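Local coordinates for Serine/threonine-protein phosphatase 2A regulatory subunit B'' subunit alpha (Homo sapiens, PDB 4I5J) that is a calcium-binding regulatory subunit of protein phosphatase 2A that might modulate the substrate selectivity, activity and localization of the catalytic enzyme, at residues 25-37 against 78-90. Sequence-based numbering, arbitrary orientation.
Sequences CSSLEQEDFIPLL and GKITSTEIRKSNF
L28 and I80 pair in a single antiparallel bridge, hydrogen-bonded both ways. L28 N reaches I80 O at 2.8 Å. I80 N reaches L28 O at 2.7 Å. A short two-way bridge between two loops is characteristic of paired EF-hands, and this one is consistent with such a pair. Both segments lie in an EF-hand family region, away from the calcium site. Next to the bridge, F33 and F90 form an offset edge-to-face pair. The edge of F33 points at the face of F90, with planes at 73°. With chi1 at -177°, F90 sets CG opposite its backbone N, and the ring reaches F33 and L36. L36 CD2 meets the F90 ring at its edge, 4.0 Å from CZ. I80 crosses F33 at about a right angle, its CD1 4.0 Å from F33 CZ. E29 and K79 run side by side in the same direction. E29 OE2 lies 3.1 Å from K79 CE and 4.0 Å from K79 NZ, too far for a salt bridge. With an alanine at E29, K79 would probably lose the chain beside it and the nearby opposite charge. T81 and E84 form a capping box that starts helix 82-86. L28 and I85 pack on helix 12-20, while F33 and I80 meet F69 of helix 54-72.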
ATOM      1  N   CYS A  25      20.188  17.737  -7.206  1.00 56.18           N
ATOM      2  CA  CYS A  25      19.590  16.677  -6.420  1.00 54.09           C
ATOM      3  C   CYS A  25      19.583  15.389  -7.228  1.00 54.09           C
ATOM      4  O   CYS A  25      19.370  15.399  -8.438  1.00 51.69           O
ATOM      5  CB  CYS A  25      18.190  17.063  -5.943  1.00 52.39           C
ATOM      6  SG  CYS A  25      18.219  18.382  -4.717  1.00 81.71           S
ATOM      7  N   SER A  26      19.840  14.279  -6.554  1.00 59.18           N
ATOM      8  CA  SER A  26      20.007  13.010  -7.245  1.00 62.62           C
ATOM      9  C   SER A  26      18.773  12.132  -7.064  1.00 55.99           C
ATOM     10  O   SER A  26      18.731  11.012  -7.579  1.00 50.79           O
ATOM     11  CB  SER A  26      21.260  12.294  -6.734  1.00 62.12           C
ATOM     12  OG  SER A  26      21.233  12.196  -5.318  1.00 65.74           O
ATOM     13  N   SER A  27      17.779  12.662  -6.345  1.00 49.44           N
ATOM     14  CA  SER A  27      16.529  11.959  -6.078  1.00 41.75           C
ATOM     15  C   SER A  27      15.307  12.852  -6.305  1.00 43.59           C
ATOM     16  O   SER A  27      15.415  14.084  -6.345  1.00 43.65           O
ATOM     17  CB  SER A  27      16.517  11.449  -4.641  1.00 44.20           C
ATOM     18  OG  SER A  27      16.526  12.548  -3.743  1.00 49.69           O
ATOM     19  N   LEU A  28      14.141  12.228  -6.457  1.00 38.31           N
ATOM     20  CA  LEU A  28      12.905  12.987  -6.628  1.00 40.66           C
ATOM     21  C   LEU A  28      11.950  12.764  -5.454  1.00 41.53           C
ATOM     22  O   LEU A  28      11.750  11.635  -4.992  1.00 42.36           O
ATOM     23  CB  LEU A  28      12.186  12.598  -7.924  1.00 37.26           C
ATOM     24  CG  LEU A  28      13.001  12.549  -9.210  1.00 37.21           C
ATOM     25  CD1 LEU A  28      12.168  12.016 -10.377  1.00 37.29           C
ATOM     26  CD2 LEU A  28      13.516  13.921  -9.515  1.00 38.40           C
ATOM     27  N   GLU A  29      11.346  13.846  -4.992  1.00 43.92           N
ATOM     28  CA  GLU A  29      10.307  13.756  -3.986  1.00 36.03           C
ATOM     29  C   GLU A  29       8.954  13.865  -4.655  1.00 29.43           C
ATOM     30  O   GLU A  29       8.881  14.242  -5.820  1.00 37.87           O
ATOM     31  CB  GLU A  29      10.485  14.874  -2.968  1.00 45.27           C
ATOM     32  CG  GLU A  29      11.723  14.638  -2.122  1.00 53.09           C
ATOM     33  CD  GLU A  29      11.993  15.764  -1.176  1.00 66.47           C
ATOM     34  OE1 GLU A  29      11.439  16.874  -1.380  1.00 76.68           O
ATOM     35  OE2 GLU A  29      12.770  15.533  -0.230  1.00 66.89           O
ATOM     36  N   GLN A  30       7.892  13.554  -3.915  1.00 36.48           N
ATOM     37  CA  GLN A  30       6.536  13.613  -4.468  1.00 34.76           C
ATOM     38  C   GLN A  30       6.244  14.896  -5.214  1.00 38.51           C
ATOM     39  O   GLN A  30       5.699  14.849  -6.323  1.00 33.57           O
ATOM     40  CB  GLN A  30       5.478  13.373  -3.386  1.00 32.79           C
ATOM     41  CG  GLN A  30       5.481  11.926  -2.907  1.00 37.71           C
ATOM     42  CD  GLN A  30       4.141  11.489  -2.310  1.00 45.96           C
ATOM     43  OE1 GLN A  30       3.188  12.254  -2.293  1.00 43.95           O
ATOM     44  NE2 GLN A  30       4.073  10.252  -1.823  1.00 50.54           N
ATOM     45  N   GLU A  31       6.618  16.036  -4.626  1.00 36.22           N
ATOM     46  CA  GLU A  31       6.319  17.348  -5.235  1.00 43.10           C
ATOM     47  C   GLU A  31       6.933  17.509  -6.632  1.00 35.98           C
ATOM     48  O   GLU A  31       6.376  18.190  -7.492  1.00 37.95           O
ATOM     49  CB  GLU A  31       6.787  18.502  -4.327  1.00 48.89           C
ATOM     50  CG  GLU A  31       6.021  18.643  -3.000  1.00 59.14           C
ATOM     51  CD  GLU A  31       6.393  17.592  -1.930  1.00 65.04           C
ATOM     52  OE1 GLU A  31       5.720  17.567  -0.875  1.00 78.24           O
ATOM     53  OE2 GLU A  31       7.339  16.796  -2.124  1.00 52.98           O
ATOM     54  N   ASP A  32       8.072  16.857  -6.847  1.00 36.94           N
ATOM     55  CA  ASP A  32       8.812  16.958  -8.102  1.00 39.67           C
ATOM     56  C   ASP A  32       8.043  16.364  -9.281  1.00 40.22           C
ATOM     57  O   ASP A  32       8.317  16.702 -10.430  1.00 36.19           O
ATOM     58  CB  ASP A  32      10.166  16.245  -7.983  1.00 36.26           C
ATOM     59  CG  ASP A  32      11.104  16.924  -7.002  1.00 38.02           C
ATOM     60  OD1 ASP A  32      11.001  18.158  -6.865  1.00 39.66           O
ATOM     61  OD2 ASP A  32      11.945  16.222  -6.378  1.00 38.72           O
ATOM     62  N   PHE A  33       7.094  15.470  -8.993  1.00 39.00           N
ATOM     63  CA  PHE A  33       6.300  14.841 -10.038  1.00 34.06           C
ATOM     64  C   PHE A  33       5.108  15.693 -10.452  1.00 37.06           C
ATOM     65  O   PHE A  33       4.469  15.423 -11.474  1.00 35.24           O
ATOM     66  CB  PHE A  33       5.811  13.472  -9.588  1.00 27.04           C
ATOM     67  CG  PHE A  33       6.861  12.410  -9.658  1.00 31.55           C
ATOM     68  CD1 PHE A  33       7.811  12.289  -8.656  1.00 34.54           C
ATOM     69  CD2 PHE A  33       6.927  11.557 -10.747  1.00 31.27           C
ATOM     70  CE1 PHE A  33       8.812  11.306  -8.730  1.00 36.44           C
ATOM     71  CE2 PHE A  33       7.911  10.587 -10.833  1.00 27.76           C
ATOM     72  CZ  PHE A  33       8.853  10.458  -9.824  1.00 35.09           C
ATOM     73  N   ILE A  34       4.792  16.708  -9.655  1.00 34.50           N
ATOM     74  CA  ILE A  34       3.578  17.496  -9.932  1.00 35.39           C
ATOM     75  C   ILE A  34       3.564  18.157 -11.323  1.00 38.94           C
ATOM     76  O   ILE A  34       2.593  18.005 -12.067  1.00 41.48           O
ATOM     77  CB  ILE A  34       3.261  18.528  -8.813  1.00 49.60           C
ATOM     78  CG1 ILE A  34       2.693  17.805  -7.593  1.00 41.16           C
ATOM     79  CG2 ILE A  34       2.271  19.584  -9.311  1.00 50.40           C
ATOM     80  CD1 ILE A  34       2.799  18.598  -6.315  1.00 38.52           C
ATOM     81  N   PRO A  35       4.643  18.868 -11.697  1.00 41.37           N
ATOM     82  CA  PRO A  35       4.553  19.472 -13.030  1.00 43.37           C
ATOM     83  C   PRO A  35       4.476  18.431 -14.153  1.00 46.99           C
ATOM     84  O   PRO A  35       3.847  18.696 -15.177  1.00 42.91           O
ATOM     85  CB  PRO A  35       5.828  20.318 -13.134  1.00 41.29           C
ATOM     86  CG  PRO A  35       6.683  19.914 -12.021  1.00 42.07           C
ATOM     87  CD  PRO A  35       5.823  19.338 -10.957  1.00 41.77           C
ATOM     88  N   LEU A  36       5.080  17.261 -13.952  1.00 39.75           N
ATOM     89  CA  LEU A  36       4.957  16.169 -14.916  1.00 38.20           C
ATOM     90  C   LEU A  36       3.490  15.716 -15.048  1.00 40.94           C
ATOM     91  O   LEU A  36       2.974  15.519 -16.152  1.00 38.46           O
ATOM     92  CB  LEU A  36       5.839  14.980 -14.499  1.00 36.82           C
ATOM     93  CG  LEU A  36       5.652  13.727 -15.355  1.00 39.60           C
ATOM     94  CD1 LEU A  36       6.096  14.024 -16.763  1.00 47.53           C
ATOM     95  CD2 LEU A  36       6.405  12.542 -14.813  1.00 37.82           C
ATOM     96  N   LEU A  37       2.823  15.559 -13.911  1.00 37.36           N
ATOM     97  CA  LEU A  37       1.427  15.143 -13.900  1.00 39.87           C
ATOM     98  C   LEU A  37       0.531  16.219 -14.477  1.00 36.25           C
ATOM     99  O   LEU A  37      -0.439  15.927 -15.155  1.00 39.72           O
ATOM    100  CB  LEU A  37       0.973  14.792 -12.481  1.00 38.23           C
ATOM    101  CG  LEU A  37       0.828  13.290 -12.224  1.00 38.56           C
ATOM    102  CD1 LEU A  37      -0.219  12.684 -13.155  1.00 35.81           C
ATOM    103  CD2 LEU A  37       2.150  12.565 -12.380  1.00 31.68           C
ATOM    104  N   GLY A  78      10.763   8.177   0.555  1.00 43.47           N
ATOM    105  CA  GLY A  78      10.084   9.367   0.059  1.00 33.97           C
ATOM    106  C   GLY A  78      10.915  10.087  -0.991  1.00 39.36           C
ATOM    107  O   GLY A  78      10.557  11.171  -1.449  1.00 43.48           O
ATOM    108  N   LYS A  79      12.030   9.472  -1.373  1.00 38.94           N
ATOM    109  CA  LYS A  79      12.926  10.036  -2.381  1.00 47.85           C
ATOM    110  C   LYS A  79      13.258   8.968  -3.430  1.00 46.50           C
ATOM    111  O   LYS A  79      13.913   7.963  -3.133  1.00 44.09           O
ATOM    112  CB  LYS A  79      14.206  10.592  -1.725  1.00 50.38           C
ATOM    113  CG  LYS A  79      13.928  11.676  -0.668  1.00 56.56           C
ATOM    114  CD  LYS A  79      15.195  12.362  -0.175  1.00 67.59           C
ATOM    115  CE  LYS A  79      14.870  13.467   0.833  1.00 73.64           C
ATOM    116  NZ  LYS A  79      16.077  14.034   1.525  1.00 77.46           N
ATOM    117  N   ILE A  80      12.779   9.172  -4.650  1.00 40.72           N
ATOM    118  CA  ILE A  80      13.020   8.202  -5.707  1.00 39.43           C
ATOM    119  C   ILE A  80      14.412   8.375  -6.332  1.00 39.70           C
ATOM    120  O   ILE A  80      14.807   9.479  -6.705  1.00 41.00           O
ATOM    121  CB  ILE A  80      11.884   8.237  -6.759  1.00 32.42           C
ATOM    122  CG1 ILE A  80      10.648   7.542  -6.185  1.00 30.31           C
ATOM    123  CG2 ILE A  80      12.306   7.572  -8.076  1.00 30.73           C
ATOM    124  CD1 ILE A  80       9.436   7.591  -7.117  1.00 34.55           C
ATOM    125  N   THR A  81      15.151   7.272  -6.421  1.00 41.58           N
ATOM    126  CA  THR A  81      16.493   7.272  -6.994  1.00 40.40           C
ATOM    127  C   THR A  81      16.453   6.732  -8.421  1.00 40.43           C
ATOM    128  O   THR A  81      15.443   6.175  -8.861  1.00 38.94           O
ATOM    129  CB  THR A  81      17.430   6.358  -6.200  1.00 39.18           C
ATOM    130  OG1 THR A  81      16.866   5.041  -6.153  1.00 46.43           O
ATOM    131  CG2 THR A  81      17.638   6.868  -4.760  1.00 36.95           C
ATOM    132  N   SER A  82      17.554   6.881  -9.146  1.00 37.65           N
ATOM    133  CA  SER A  82      17.618   6.354 -10.504  1.00 43.34           C
ATOM    134  C   SER A  82      17.549   4.833 -10.488  1.00 42.59           C
ATOM    135  O   SER A  82      16.980   4.219 -11.407  1.00 38.46           O
ATOM    136  CB  SER A  82      18.882   6.821 -11.217  1.00 43.60           C
ATOM    137  OG  SER A  82      20.022   6.323 -10.543  1.00 49.59           O
ATOM    138  N   THR A  83      18.120   4.229  -9.445  1.00 38.47           N
ATOM    139  CA  THR A  83      18.084   2.770  -9.282  1.00 44.84           C
ATOM    140  C   THR A  83      16.641   2.300  -9.186  1.00 39.89           C
ATOM    141  O   THR A  83      16.240   1.333  -9.845  1.00 39.17           O
ATOM    142  CB  THR A  83      18.831   2.302  -8.004  1.00 50.95           C
ATOM    143  OG1 THR A  83      20.190   2.736  -8.056  1.00 53.42           O
ATOM    144  CG2 THR A  83      18.820   0.808  -7.901  1.00 46.66           C
ATOM    145  N   GLU A  84      15.855   3.016  -8.391  1.00 39.37           N
ATOM    146  CA  GLU A  84      14.452   2.675  -8.230  1.00 41.48           C
ATOM    147  C   GLU A  84      13.670   2.826  -9.527  1.00 37.52           C
ATOM    148  O   GLU A  84      12.806   2.003  -9.835  1.00 36.40           O
ATOM    149  CB  GLU A  84      13.830   3.483  -7.091  1.00 35.77           C
ATOM    150  CG  GLU A  84      14.439   3.079  -5.754  1.00 34.92           C
ATOM    151  CD  GLU A  84      13.890   3.877  -4.597  1.00 38.97           C
ATOM    152  OE1 GLU A  84      13.385   5.000  -4.836  1.00 38.57           O
ATOM    153  OE2 GLU A  84      13.964   3.384  -3.458  1.00 46.33           O
ATOM    154  N   ILE A  85      13.981   3.849 -10.312  1.00 32.89           N
ATOM    155  CA  ILE A  85      13.283   4.005 -11.571  1.00 33.21           C
ATOM    156  C   ILE A  85      13.679   2.907 -12.542  1.00 41.56           C
ATOM    157  O   ILE A  85      12.832   2.352 -13.270  1.00 40.02           O
ATOM    158  CB  ILE A  85      13.527   5.374 -12.187  1.00 36.48           C
ATOM    159  CG1 ILE A  85      12.858   6.432 -11.329  1.00 38.68           C
ATOM    160  CG2 ILE A  85      12.920   5.444 -13.588  1.00 39.38           C
ATOM    161  CD1 ILE A  85      12.994   7.796 -11.864  1.00 53.62           C
ATOM    162  N   ARG A  86      14.968   2.585 -12.529  1.00 41.52           N
ATOM    163  CA  ARG A  86      15.547   1.601 -13.441  1.00 39.81           C
ATOM    164  C   ARG A  86      14.940   0.219 -13.209  1.00 38.85           C
ATOM    165  O   ARG A  86      14.773  -0.550 -14.147  1.00 40.06           O
ATOM    166  CB  ARG A  86      17.061   1.564 -13.230  1.00 46.14           C
ATOM    167  CG  ARG A  86      17.869   0.782 -14.240  1.00 54.37           C
ATOM    168  CD  ARG A  86      19.349   0.795 -13.821  1.00 57.56           C
ATOM    169  NE  ARG A  86      19.808   2.158 -13.561  1.00 55.51           N
ATOM    170  CZ  ARG A  86      20.464   2.548 -12.472  1.00 59.81           C
ATOM    171  NH1 ARG A  86      20.761   1.672 -11.512  1.00 61.78           N
ATOM    172  NH2 ARG A  86      20.828   3.822 -12.344  1.00 57.07           N
ATOM    173  N   LYS A  87      14.592  -0.097 -11.964  1.00 36.88           N
ATOM    174  CA  LYS A  87      13.959  -1.392 -11.666  1.00 37.09           C
ATOM    175  C   LYS A  87      12.431  -1.408 -11.818  1.00 39.36           C
ATOM    176  O   LYS A  87      11.792  -2.438 -11.615  1.00 45.26           O
ATOM    177  CB  LYS A  87      14.353  -1.877 -10.270  1.00 40.88           C
ATOM    178  CG  LYS A  87      15.838  -2.223 -10.139  1.00 49.34           C
ATOM    179  CD  LYS A  87      16.251  -2.335  -8.676  1.00 55.46           C
ATOM    180  CE  LYS A  87      17.748  -2.615  -8.555  1.00 67.63           C
ATOM    181  NZ  LYS A  87      18.183  -2.754  -7.135  1.00 72.32           N
ATOM    182  N   SER A  88      11.854  -0.278 -12.213  1.00 36.78           N
ATOM    183  CA  SER A  88      10.407  -0.162 -12.370  1.00 34.14           C
ATOM    184  C   SER A  88      10.007  -0.078 -13.840  1.00 36.23           C
ATOM    185  O   SER A  88      10.859   0.056 -14.708  1.00 37.43           O
ATOM    186  CB  SER A  88       9.912   1.103 -11.660  1.00 32.64           C
ATOM    187  OG  SER A  88      10.148   2.247 -12.469  1.00 32.51           O
ATOM    188  N   ASN A  89       8.706  -0.126 -14.119  1.00 32.25           N
ATOM    189  CA  ASN A  89       8.218   0.100 -15.476  1.00 31.86           C
ATOM    190  C   ASN A  89       7.708   1.518 -15.673  1.00 30.33           C
ATOM    191  O   ASN A  89       6.875   1.760 -16.554  1.00 29.21           O
ATOM    192  CB  ASN A  89       7.100  -0.903 -15.846  1.00 30.57           C
ATOM    193  CG  ASN A  89       5.836  -0.702 -15.025  1.00 37.19           C
ATOM    194  OD1 ASN A  89       5.835   0.042 -14.050  1.00 36.89           O
ATOM    195  ND2 ASN A  89       4.751  -1.357 -15.427  1.00 42.16           N
ATOM    196  N   PHE A  90       8.180   2.467 -14.865  1.00 30.70           N
ATOM    197  CA  PHE A  90       7.618   3.817 -14.973  1.00 29.71           C
ATOM    198  C   PHE A  90       7.955   4.497 -16.303  1.00 31.88           C
ATOM    199  O   PHE A  90       7.087   5.054 -16.960  1.00 33.75           O
ATOM    200  CB  PHE A  90       8.031   4.729 -13.810  1.00 37.34           C
ATOM    201  CG  PHE A  90       7.397   6.097 -13.889  1.00 35.13           C
ATOM    202  CD1 PHE A  90       6.020   6.244 -13.717  1.00 34.03           C
ATOM    203  CD2 PHE A  90       8.160   7.221 -14.156  1.00 32.96           C
ATOM    204  CE1 PHE A  90       5.409   7.489 -13.811  1.00 29.92           C
ATOM    205  CE2 PHE A  90       7.563   8.476 -14.233  1.00 38.30           C
ATOM    206  CZ  PHE A  90       6.177   8.611 -14.069  1.00 35.18           C
TER
HETATM  207  O   HOH W   1      19.546   8.793  -8.235  1.00 47.18           O